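Local coordinates for protein P domain of VPI (Norovirus Hu/GI.7/TCH-060/USA/2003, PDB 4P12) that forms the protruding domain of the norovirus major capsid protein, the outer part of the capsid, and probably mediates attachment to host glycans, at residues A24-M29 with F204-P209; T267-T272 with Y294-P299. All coordinates share one frame; numbering follows the deposited sequence.

Contact 1 (A24-M29 with F204-P209); sequences AMINKM and FMSDFP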
ATOM      1  N   ALA A  24       1.000  -3.623   5.576  1.00  8.84           N
ATOM      2  CA  ALA A  24       2.280  -4.026   6.123  1.00  7.24           C
ATOM      3  C   ALA A  24       3.041  -4.794   5.054  1.00  7.42           C
ATOM      4  O   ALA A  24       2.441  -5.273   4.082  1.00  9.82           O
ATOM      5  CB  ALA A  24       2.057  -4.924   7.359  1.00  8.97           C
ATOM      6  N   MET A  25       4.343  -4.981   5.256  1.00  7.10           N
ATOM      7  CA  MET A  25       5.178  -5.687   4.281  1.00  8.12           C
ATOM      8  C   MET A  25       5.559  -7.097   4.741  1.00  8.43           C
ATOM      9  O   MET A  25       6.001  -7.291   5.873  1.00  8.54           O
ATOM     10  CB  MET A  25       6.442  -4.878   3.974  1.00  9.44           C
ATOM     11  CG  MET A  25       6.170  -3.473   3.462  1.00  7.97           C
ATOM     12  SD  MET A  25       5.488  -3.462   1.793  1.00 10.35           S
ATOM     13  CE  MET A  25       6.639  -4.544   0.949  1.00 76.08           C
ATOM     14  N   ILE A  26       5.375  -8.076   3.857  1.00  9.18           N
ATOM     15  CA  ILE A  26       5.611  -9.483   4.190  1.00  8.36           C
ATOM     16  C   ILE A  26       7.037  -9.631   4.703  1.00 10.38           C
ATOM     17  O   ILE A  26       7.979  -9.119   4.087  1.00 11.14           O
ATOM     18  CB  ILE A  26       5.434 -10.395   2.948  1.00  8.70           C
ATOM     19  CG1 ILE A  26       3.993 -10.328   2.413  1.00 17.47           C
ATOM     20  CG2 ILE A  26       5.799 -11.853   3.267  1.00  7.77           C
ATOM     21  CD1 ILE A  26       2.948 -10.620   3.448  1.00 25.03           C
ATOM     22  N   ASN A  27       7.210 -10.350   5.811  1.00  9.31           N
ATOM     23  CA  ASN A  27       8.555 -10.623   6.309  1.00 10.89           C
ATOM     24  C   ASN A  27       8.941 -12.099   6.438  1.00 10.01           C
ATOM     25  O   ASN A  27      10.117 -12.422   6.635  1.00 13.46           O
ATOM     26  CB  ASN A  27       8.846  -9.783   7.571  1.00 15.24           C
ATOM     27  CG  ASN A  27       8.189 -10.330   8.820  1.00 19.45           C
ATOM     28  OD1 ASN A  27       7.117 -10.919   8.765  1.00 17.64           O
ATOM     29  ND2 ASN A  27       8.780 -10.034   9.970  1.00 24.97           N
ATOM     30  N   LYS A  28       7.967 -12.985   6.239  1.00  9.06           N
ATOM     31  CA  LYS A  28       8.258 -14.421   6.128  1.00 11.18           C
ATOM     32  C   LYS A  28       7.085 -15.212   5.584  1.00 11.42           C
ATOM     33  O   LYS A  28       5.961 -14.708   5.479  1.00  8.88           O
ATOM     34  CB  LYS A  28       8.672 -15.042   7.469  1.00 19.10           C
ATOM     35  CG  LYS A  28       7.542 -15.155   8.467  1.00 24.09           C
ATOM     36  CD  LYS A  28       8.036 -15.725   9.796  1.00 36.75           C
ATOM     37  CE  LYS A  28       8.187 -17.246   9.714  1.00 40.60           C
ATOM     38  NZ  LYS A  28       8.616 -17.850  11.013  1.00 45.22           N
ATOM     39  N   MET A  29       7.369 -16.461   5.222  1.00 13.89           N
ATOM     40  CA  MET A  29       6.349 -17.434   4.843  1.00 13.08           C
ATOM     41  C   MET A  29       6.245 -18.456   5.956  1.00 13.35           C
ATOM     42  O   MET A  29       7.200 -18.650   6.709  1.00 14.40           O
ATOM     43  CB  MET A  29       6.782 -18.187   3.592  1.00 17.16           C
ATOM     44  CG  MET A  29       6.828 -17.371   2.344  1.00 17.90           C
ATOM     45  SD  MET A  29       7.395 -18.428   1.009  1.00 14.43           S
ATOM     46  CE  MET A  29       9.174 -18.387   1.183  1.00 17.43           C
ATOM     47  N   PHE A 204       1.664 -15.933   4.013  1.00  5.79           N
ATOM     48  CA  PHE A 204       2.600 -14.820   4.002  1.00  8.12           C
ATOM     49  C   PHE A 204       2.305 -13.946   5.212  1.00  7.84           C
ATOM     50  O   PHE A 204       1.186 -13.466   5.368  1.00  7.73           O
ATOM     51  CB  PHE A 204       2.472 -14.062   2.676  1.00  7.62           C
ATOM     52  CG  PHE A 204       2.721 -14.938   1.476  1.00  8.51           C
ATOM     53  CD1 PHE A 204       4.010 -15.143   1.016  1.00 11.35           C
ATOM     54  CD2 PHE A 204       1.672 -15.612   0.856  1.00  5.40           C
ATOM     55  CE1 PHE A 204       4.258 -15.970  -0.075  1.00  8.06           C
ATOM     56  CE2 PHE A 204       1.905 -16.457  -0.234  1.00  9.36           C
ATOM     57  CZ  PHE A 204       3.193 -16.637  -0.700  1.00 10.07           C
ATOM     58  N   MET A 205       3.308 -13.767   6.078  1.00  6.19           N
ATOM     59  CA  MET A 205       3.108 -13.159   7.399  1.00  7.85           C
ATOM     60  C   MET A 205       3.648 -11.743   7.463  1.00 10.08           C
ATOM     61  O   MET A 205       4.649 -11.430   6.816  1.00  9.79           O
ATOM     62  CB  MET A 205       3.834 -13.969   8.475  1.00  5.73           C
ATOM     63  CG  MET A 205       3.564 -15.456   8.458  1.00  7.39           C
ATOM     64  SD  MET A 205       1.813 -15.851   8.622  1.00 11.50           S
ATOM     65  CE  MET A 205       1.453 -15.140  10.216  1.00 13.25           C
ATOM     66  N   SER A 206       2.970 -10.886   8.221  1.00  7.70           N
ATOM     67  CA  SER A 206       3.462  -9.532   8.478  1.00  7.53           C
ATOM     68  C   SER A 206       3.360  -9.223   9.956  1.00  8.10           C
ATOM     69  O   SER A 206       2.390  -9.639  10.605  1.00  8.32           O
ATOM     70  CB  SER A 206       2.646  -8.490   7.721  1.00  8.41           C
ATOM     71  OG  SER A 206       2.870  -8.584   6.324  1.00  6.40           O
ATOM     72  N   ASP A 207       4.335  -8.486  10.477  1.00  7.07           N
ATOM     73  CA  ASP A 207       4.215  -7.938  11.828  1.00  9.47           C
ATOM     74  C   ASP A 207       3.059  -6.933  11.830  1.00  6.71           C
ATOM     75  O   ASP A 207       2.908  -6.158  10.886  1.00  9.43           O
ATOM     76  CB  ASP A 207       5.515  -7.240  12.255  1.00 11.35           C
ATOM     77  CG  ASP A 207       6.705  -8.195  12.325  1.00 16.19           C
ATOM     78  OD1 ASP A 207       6.507  -9.401  12.592  1.00 20.39           O
ATOM     79  OD2 ASP A 207       7.847  -7.722  12.116  1.00 25.40           O
ATOM     80  N   PHE A 208       2.254  -6.927  12.897  1.00  6.50           N
ATOM     81  CA  PHE A 208       1.128  -5.999  13.008  1.00  6.63           C
ATOM     82  C   PHE A 208       0.717  -5.913  14.458  1.00  9.13           C
ATOM     83  O   PHE A 208       0.805  -6.918  15.170  1.00 10.41           O
ATOM     84  CB  PHE A 208      -0.063  -6.482  12.175  1.00  6.61           C
ATOM     85  CG  PHE A 208      -1.101  -5.430  11.950  1.00  8.08           C
ATOM     86  CD1 PHE A 208      -0.871  -4.406  11.035  1.00 12.79           C
ATOM     87  CD2 PHE A 208      -2.291  -5.445  12.671  1.00 10.27           C
ATOM     88  CE1 PHE A 208      -1.820  -3.421  10.828  1.00 14.79           C
ATOM     89  CE2 PHE A 208      -3.245  -4.463  12.460  1.00 12.75           C
ATOM     90  CZ  PHE A 208      -3.006  -3.454  11.537  1.00 13.73           C
ATOM     91  N   PRO A 209       0.280  -4.721  14.912  1.00  7.38           N
ATOM     92  CA  PRO A 209      -0.069  -4.635  16.332  1.00  9.78           C
ATOM     93  C   PRO A 209      -1.370  -5.351  16.710  1.00 10.85           C
ATOM     94  O   PRO A 209      -2.466  -4.808  16.592  1.00  9.94           O
ATOM     95  CB  PRO A 209      -0.160  -3.125  16.592  1.00 10.91           C
ATOM     96  CG  PRO A 209      -0.395  -2.499  15.246  1.00  9.69           C
ATOM     97  CD  PRO A 209       0.251  -3.409  14.236  1.00  7.74           C
TER
HETATM   98  O   HOH W   1       6.200  -7.352   8.636  1.00 11.85           O
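Lys28 and Met29 run antiparallel to Met205 and Phe204, with Lys28 and Met205 as a hydrogen-bonded pair and Met29 and Phe204 as a non-hydrogen-bonded one. Two backbone bonds hold this short ladder. Met205 N donates to Lys28 O at 2.9 Å, almost straight at 174°. Asn27 N donates to Met205 O at 3.0 Å, and the same carbonyl receives a CA-H contact from Ile26. Further along, a water replaces direct pairing: it donates to Met25 O and accepts from Asp207 N. On one face of the sheet Met29 and Phe204 lie side by side. The CG of Met29 rests 3.8 Å from Phe204 CE1. Met29 SD is 5.2 Å from the Phe204 ring centroid and oblique to the ring, a Met-aromatic contact. Ile26 comes in at the edge of the same ring with CG2. Its CG1 stands beside its own backbone N (chi1 -62°), and the chain bends again to bring Ile26 CD1 3.6 Å from Phe204 CB. Phe285 of strand 284-291 touches both Met29 and Phe204. The pairing adds strand 28-30 to the antiparallel sheet that contains strands 200-207 and 265-268, distinct from the six-stranded one. On the opposite face Lys28 CG lies 3.9 Å from Met205 CB, and the two side chains start out in the same direction before their ends lead away. Met205 also packs on Gln217 and Pro219. At the start of 24-29, Ala24 CB lies 3.6 Å from Ser206 CB. Asp207 reaches the dimer interface, where it packs on Val115 of the second subunit.

Contact 2 (T267-T272 with Y294-P299); sequences TCVPNT and YYQLKP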
ATOM      1  N   THR A 267       0.805 -23.404  -2.600  1.00  7.71           N
ATOM      2  CA  THR A 267       1.136 -24.486  -1.669  1.00  8.84           C
ATOM      3  C   THR A 267       2.579 -24.934  -1.827  1.00 10.49           C
ATOM      4  O   THR A 267       3.245 -24.615  -2.823  1.00 10.21           O
ATOM      5  CB  THR A 267       0.267 -25.743  -1.887  1.00 10.80           C
ATOM      6  OG1 THR A 267       0.574 -26.312  -3.167  1.00 11.13           O
ATOM      7  CG2 THR A 267      -1.220 -25.403  -1.832  1.00  9.43           C
ATOM      8  N   CYS A 268       3.046 -25.678  -0.831  1.00 10.09           N
ATOM      9  CA  CYS A 268       4.304 -26.406  -0.918  1.00 10.39           C
ATOM     10  C   CYS A 268       4.105 -27.729  -0.188  1.00  9.72           C
ATOM     11  O   CYS A 268       3.050 -27.957   0.425  1.00 11.69           O
ATOM     12  CB  CYS A 268       5.439 -25.614  -0.265  1.00 10.40           C
ATOM     13  SG  CYS A 268       5.303 -25.497   1.535  1.00 12.07           S
ATOM     14  N   VAL A 269       5.112 -28.595  -0.225  1.00  9.72           N
ATOM     15  CA  VAL A 269       5.147 -29.734   0.678  1.00 10.77           C
ATOM     16  C   VAL A 269       6.234 -29.455   1.703  1.00 14.34           C
ATOM     17  O   VAL A 269       7.419 -29.436   1.371  1.00 13.96           O
ATOM     18  CB  VAL A 269       5.465 -31.052  -0.063  1.00 11.83           C
ATOM     19  CG1 VAL A 269       5.598 -32.200   0.930  1.00 13.14           C
ATOM     20  CG2 VAL A 269       4.368 -31.367  -1.076  1.00 12.10           C
ATOM     21  N   PRO A 270       5.833 -29.190   2.954  1.00 12.57           N
ATOM     22  CA  PRO A 270       6.858 -28.881   3.956  1.00 13.68           C
ATOM     23  C   PRO A 270       7.540 -30.133   4.463  1.00 16.02           C
ATOM     24  O   PRO A 270       6.896 -31.173   4.640  1.00 14.66           O
ATOM     25  CB  PRO A 270       6.055 -28.238   5.093  1.00 15.34           C
ATOM     26  CG  PRO A 270       4.675 -28.794   4.947  1.00 15.33           C
ATOM     27  CD  PRO A 270       4.464 -29.048   3.478  1.00 12.00           C
ATOM     28  N   ASN A 271       8.853 -30.051   4.635  1.00 14.80           N
ATOM     29  CA  ASN A 271       9.578 -31.100   5.333  1.00 18.28           C
ATOM     30  C   ASN A 271       9.023 -31.187   6.758  1.00 18.25           C
ATOM     31  O   ASN A 271       8.591 -30.175   7.321  1.00 19.24           O
ATOM     32  CB  ASN A 271      11.076 -30.802   5.346  1.00 19.65           C
ATOM     33  CG  ASN A 271      11.791 -31.374   4.129  1.00 16.02           C
ATOM     34  OD1 ASN A 271      11.619 -32.546   3.782  1.00 19.94           O
ATOM     35  ND2 ASN A 271      12.603 -30.549   3.480  1.00 18.77           N
ATOM     36  N   THR A 272       9.018 -32.387   7.337  1.00 18.65           N
ATOM     37  CA  THR A 272       8.487 -32.571   8.687  1.00 17.86           C
ATOM     38  C   THR A 272       9.187 -31.680   9.714  1.00 18.62           C
ATOM     39  O   THR A 272      10.419 -31.625   9.779  1.00 21.18           O
ATOM     40  CB  THR A 272       8.613 -34.039   9.121  1.00 25.01           C
ATOM     41  OG1 THR A 272       7.935 -34.872   8.170  1.00 23.41           O
ATOM     42  CG2 THR A 272       8.008 -34.245  10.506  1.00 29.63           C
ATOM     43  N   TYR A 294      -1.913 -33.015 -10.039  1.00 25.17           N
ATOM     44  CA  TYR A 294      -1.495 -34.186  -9.289  1.00 22.77           C
ATOM     45  C   TYR A 294      -0.009 -34.205  -8.952  1.00 22.68           C
ATOM     46  O   TYR A 294       0.508 -35.236  -8.518  1.00 24.24           O
ATOM     47  CB  TYR A 294      -1.879 -35.479 -10.033  1.00 30.38           C
ATOM     48  CG  TYR A 294      -3.369 -35.742 -10.224  1.00 36.86           C
ATOM     49  CD1 TYR A 294      -4.279 -35.505  -9.199  1.00 39.91           C
ATOM     50  CD2 TYR A 294      -3.854 -36.272 -11.415  1.00 40.16           C
ATOM     51  CE1 TYR A 294      -5.633 -35.764  -9.362  1.00 43.33           C
ATOM     52  CE2 TYR A 294      -5.207 -36.533 -11.587  1.00 45.67           C
ATOM     53  CZ  TYR A 294      -6.090 -36.277 -10.556  1.00 47.06           C
ATOM     54  OH  TYR A 294      -7.433 -36.531 -10.719  1.00 51.51           O
ATOM     55  N   TYR A 295       0.623 -33.229  -9.663  1.00 16.85           N
ATOM     56  CA  TYR A 295       2.076 -33.072  -9.663  1.00 19.22           C
ATOM     57  C   TYR A 295       2.591 -33.088  -8.228  1.00 21.13           C
ATOM     58  O   TYR A 295       2.146 -32.295  -7.396  1.00 17.35           O
ATOM     59  CB  TYR A 295       2.477 -31.769 -10.363  1.00 19.20           C
ATOM     60  CG  TYR A 295       3.976 -31.545 -10.479  1.00 19.40           C
ATOM     61  CD1 TYR A 295       4.688 -30.918  -9.465  1.00 18.85           C
ATOM     62  CD2 TYR A 295       4.679 -31.977 -11.599  1.00 22.42           C
ATOM     63  CE1 TYR A 295       6.051 -30.709  -9.564  1.00 17.49           C
ATOM     64  CE2 TYR A 295       6.053 -31.772 -11.705  1.00 21.99           C
ATOM     65  CZ  TYR A 295       6.725 -31.136 -10.680  1.00 21.57           C
ATOM     66  OH  TYR A 295       8.080 -30.918 -10.765  1.00 25.97           O
ATOM     67  N   GLN A 296       3.537 -33.980  -7.945  1.00 20.09           N
ATOM     68  CA  GLN A 296       4.031 -34.157  -6.584  1.00 18.27           C
ATOM     69  C   GLN A 296       5.260 -33.270  -6.346  1.00 19.08           C
ATOM     70  O   GLN A 296       6.293 -33.447  -6.998  1.00 20.10           O
ATOM     71  CB  GLN A 296       4.341 -35.632  -6.313  1.00 21.68           C
ATOM     72  CG  GLN A 296       4.854 -35.895  -4.907  1.00 24.69           C
ATOM     73  CD  GLN A 296       3.747 -35.797  -3.867  1.00 27.04           C
ATOM     74  OE1 GLN A 296       2.733 -36.492  -3.962  1.00 25.40           O
ATOM     75  NE2 GLN A 296       3.920 -34.909  -2.891  1.00 31.02           N
ATOM     76  N   LEU A 297       5.152 -32.319  -5.422  1.00 13.69           N
ATOM     77  CA  LEU A 297       6.224 -31.359  -5.189  1.00 14.04           C
ATOM     78  C   LEU A 297       7.359 -31.945  -4.352  1.00 15.84           C
ATOM     79  O   LEU A 297       7.129 -32.775  -3.466  1.00 18.96           O
ATOM     80  CB  LEU A 297       5.677 -30.131  -4.459  1.00 12.36           C
ATOM     81  CG  LEU A 297       4.616 -29.277  -5.152  1.00 14.16           C
ATOM     82  CD1 LEU A 297       3.994 -28.312  -4.146  1.00 14.03           C
ATOM     83  CD2 LEU A 297       5.222 -28.525  -6.329  1.00 15.66           C
ATOM     84  N   LYS A 298       8.577 -31.485  -4.627  1.00 15.56           N
ATOM     85  CA  LYS A 298       9.735 -31.774  -3.783  1.00 17.75           C
ATOM     86  C   LYS A 298       9.603 -30.990  -2.480  1.00 16.16           C
ATOM     87  O   LYS A 298       9.315 -29.798  -2.510  1.00 14.45           O
ATOM     88  CB  LYS A 298      11.023 -31.367  -4.506  1.00 21.27           C
ATOM     89  CG  LYS A 298      12.297 -31.621  -3.713  1.00 26.79           C
ATOM     90  CD  LYS A 298      13.523 -31.221  -4.525  1.00 32.06           C
ATOM     91  CE  LYS A 298      14.789 -31.254  -3.683  1.00 38.32           C
ATOM     92  NZ  LYS A 298      14.888 -32.513  -2.890  1.00 44.29           N
ATOM     93  N   PRO A 299       9.789 -31.651  -1.331  1.00 14.35           N
ATOM     94  CA  PRO A 299       9.644 -30.927  -0.056  1.00 13.89           C
ATOM     95  C   PRO A 299      10.621 -29.769   0.158  1.00 16.71           C
ATOM     96  O   PRO A 299      11.760 -29.800  -0.327  1.00 18.21           O
ATOM     97  CB  PRO A 299       9.910 -32.012   0.986  1.00 17.02           C
ATOM     98  CG  PRO A 299       9.523 -33.283   0.304  1.00 21.59           C
ATOM     99  CD  PRO A 299       9.951 -33.099  -1.125  1.00 18.63           C
TER
HETATM  100  O   HOH W   2       7.414 -27.876  -1.949  1.00 12.25           O
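Val269 is the centre of the apolar contacts, set between Leu297 and Pro299. Its two methyls divide the work. Val269 CG1 is anti to the backbone N (chi1 176°) and lies 4.1 Å from Pro299 CG, the two side chains side by side. Val269 CG2 takes the other direction and meets Leu297 CB at 3.8 Å. Gln296 NE2 also comes near CG2, but its polar partner is the backbone O of Phe197. Leu297 reaches deeper with its other end. Leu297 CD1 settles 3.8 Å from CA of Cys268, in strand 265-268. Leu297 also packs on Lys259 and Leu243, so it ties the C-terminal segment to strands 254-261 and 241-247.

Backbone and CH contacts form a second group. Pro299 CA lies 3.0 Å from Val269 O, a CA-H...O contact with an angle of 134° at the hydrogen. Asn271 stands across the proline at about a right angle, with OD1 3.3 Å from Pro299 CB. Its amide ND2 is held by Gly301 O.

Water supplies the polar link. One molecule accepts from Val269 N at 3.0 Å and donates to Lys298 O at 2.8 Å.

Pro299 has no N-H to donate; it meets Val269 O through its CA-H and Asn271 through its ring. Residues 294-299 are therefore joined to 267-272 by apolar contacts, a CA-H...O contact and one water. Direct hydrogen bonds follow at the C-terminal end, from Val300 to Val269 and Asn271 and from Gly301 to Asn271.

Overall arrangement
From the N terminus, the chain passes through 24-29 and then makes the six-stranded antiparallel sheet spanning strands 65-72 to 153-162. It returns at strand 200-207, where contact 1 closes a loop of 174 residues. Contact 2 comes later and is in series with it: residues 267-272 leave strand 265-268, the chain runs through strand 284-291, and the segment 294-299 comes back after only 21 residues. The loops neither nest nor cross. The contacts do not touch, their centres being about 23 Å apart, but both reach one sheet, in which strands 200-207 and 265-268 are neighbours. Contact 1 joins the N-terminal part to that sheet, and contact 2 joins the C-terminal tail to it.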